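Local coordinates for uncharacterized protein (Arthrobacter sp., PDB 3BL4), which is of unknown function, though its sequence family belongs to the STAS clan and it assembles from two copies of the chain, at residues 34-37 against 38-41. Sequence-based numbering, arbitrary orientation. Where two conformers were deposited one is given.
Sequences AADA and ERAM
Asp36 and Arg39, three residues apart in the first turns of helix 34-48, meet through a salt bridge in one of the two conformers modelled for Asp36, with OD1 of Asp36 2.6 Å from NH2 of Arg39; the other conformer may not keep it. Both side chains run alongside each other in the same direction and, with carboxylate and guanidinium planes 70° apart, OD1 and NH2 are the sole close pair, not a two-pronged one. Arg39 can be traced outward: its CB lies 3.3 Å from Ala35 O; CG is anti to the backbone N (chi1 -169°), and the bend at chi3 (47°) folds the chain back toward the start of the helix; NH1 then sits 4.1 Å from Ala35 O, which lies over one guanidinium face near its rim, while NH2 reaches that carboxylate. The backbone O of Asp36 accepts a hydrogen bond from Ala40 N (2.8 Å), one of the i to i+4 bonds that identify an alpha-helix; the next, from Met41 N to Ala37 O at 3.3 Å, is weak, and Asn102 of the second subunit also donates to Ala37 O. Glu38 runs back alongside the first turn, its CG and OE2 each 3.7 Å from Ala34 O, packing on Ile101 of the second subunit with a long, weak ion pair to Arg75 there. Replacing Glu38 by an alanine is likely to leave that Arg75 without this distant partner and to open a gap beside Ile101. In the beta-alpha-beta unit of strands 22-25 and 53-58, the chemistry implies a conformer-dependent ion pair on one side of this helix, mixed apolar and polar subunit contacts on another, and Ala37 and Ala40 resting on Trp26.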
ATOM      1  N   ALA A  34      -7.530  -1.517  -7.094  1.00 29.40           N
ATOM      2  CA  ALA A  34      -6.144  -1.946  -7.203  1.00 28.30           C
ATOM      3  C   ALA A  34      -5.679  -1.908  -8.656  1.00 27.90           C
ATOM      4  O   ALA A  34      -4.572  -1.452  -8.948  1.00 28.66           O
ATOM      5  CB  ALA A  34      -5.991  -3.352  -6.638  1.00 29.03           C
ATOM      6  N   ALA A  35      -6.532  -2.403  -9.555  1.00 27.21           N
ATOM      7  CA  ALA A  35      -6.258  -2.416 -10.987  1.00 27.53           C
ATOM      8  C   ALA A  35      -5.977  -1.034 -11.555  1.00 26.44           C
ATOM      9  O   ALA A  35      -5.107  -0.902 -12.404  1.00 25.27           O
ATOM     10  CB  ALA A  35      -7.435  -3.056 -11.757  1.00 28.06           C
ATOM     11  N   ASP A  36      -6.735  -0.027 -11.113  0.50 26.08           N
ATOM     12  CA  ASP A  36      -6.536   1.358 -11.547  0.50 26.76           C
ATOM     13  C   ASP A  36      -5.182   1.860 -11.087  0.50 27.43           C
ATOM     14  O   ASP A  36      -4.440   2.443 -11.871  0.50 28.93           O
ATOM     15  CB  ASP A  36      -7.621   2.295 -10.991  0.50 27.25           C
ATOM     16  CG  ASP A  36      -8.962   2.134 -11.690  0.50 28.54           C
ATOM     17  OD1 ASP A  36      -9.040   1.392 -12.691  0.50 26.72           O
ATOM     18  OD2 ASP A  36      -9.946   2.748 -11.226  0.50 21.18           O
ATOM     19  N   ALA A  37      -4.866   1.620  -9.816  1.00 27.44           N
ATOM     20  CA  ALA A  37      -3.583   2.005  -9.254  1.00 27.31           C
ATOM     21  C   ALA A  37      -2.436   1.353 -10.023  1.00 27.79           C
ATOM     22  O   ALA A  37      -1.467   2.018 -10.306  1.00 29.45           O
ATOM     23  CB  ALA A  37      -3.510   1.627  -7.755  1.00 24.53           C
ATOM     24  N   GLU A  38      -2.548   0.062 -10.346  1.00 27.89           N
ATOM     25  CA  GLU A  38      -1.530  -0.622 -11.148  1.00 32.27           C
ATOM     26  C   GLU A  38      -1.442  -0.049 -12.562  1.00 30.81           C
ATOM     27  O   GLU A  38      -0.344   0.127 -13.099  1.00 30.76           O
ATOM     28  CB  GLU A  38      -1.819  -2.123 -11.293  1.00 31.17           C
ATOM     29  CG  GLU A  38      -1.449  -2.985 -10.107  1.00 39.85           C
ATOM     30  CD  GLU A  38      -2.109  -4.374 -10.181  1.00 39.82           C
ATOM     31  OE1 GLU A  38      -1.907  -5.069 -11.212  1.00 49.47           O
ATOM     32  OE2 GLU A  38      -2.841  -4.749  -9.229  1.00 47.23           O
ATOM     33  N   ARG A  39      -2.598   0.205 -13.176  1.00 29.67           N
ATOM     34  CA  ARG A  39      -2.631   0.721 -14.531  1.00 29.65           C
ATOM     35  C   ARG A  39      -1.990   2.097 -14.573  1.00 27.73           C
ATOM     36  O   ARG A  39      -1.279   2.418 -15.516  1.00 24.70           O
ATOM     37  CB  ARG A  39      -4.061   0.793 -15.067  1.00 30.80           C
ATOM     38  CG  ARG A  39      -4.155   1.085 -16.582  1.00 35.85           C
ATOM     39  CD  ARG A  39      -5.461   0.549 -17.197  1.00 38.48           C
ATOM     40  NE  ARG A  39      -6.646   0.893 -16.385  1.00 52.76           N
ATOM     41  CZ  ARG A  39      -7.461   0.027 -15.765  1.00 54.23           C
ATOM     42  NH1 ARG A  39      -7.292  -1.296 -15.849  1.00 54.51           N
ATOM     43  NH2 ARG A  39      -8.479   0.495 -15.049  1.00 53.16           N
ATOM     44  N   ALA A  40      -2.235   2.902 -13.543  1.00 25.96           N
ATOM     45  CA  ALA A  40      -1.654   4.236 -13.473  1.00 26.36           C
ATOM     46  C   ALA A  40      -0.131   4.183 -13.469  1.00 26.31           C
ATOM     47  O   ALA A  40       0.502   5.000 -14.119  1.00 26.02           O
ATOM     48  CB  ALA A  40      -2.173   4.997 -12.253  1.00 24.98           C
HETATM   49  N   MSE A  41       0.452   3.225 -12.745  1.00 27.54           N
HETATM   50  CA  MSE A  41       1.908   3.103 -12.692  1.00 29.64           C
HETATM   51  C   MSE A  41       2.449   2.553 -14.015  1.00 29.87           C
HETATM   52  O   MSE A  41       3.541   2.942 -14.444  1.00 29.23           O
HETATM   53  CB  MSE A  41       2.358   2.225 -11.529  1.00 30.05           C
HETATM   54  CG  MSE A  41       3.885   2.109 -11.415  1.00 32.68           C
HETATM   55 SE   MSE A  41       4.714   3.782 -10.869  0.75 37.51          SE
HETATM   56  CE  MSE A  41       4.393   3.650  -9.073  1.00 24.70           C
TER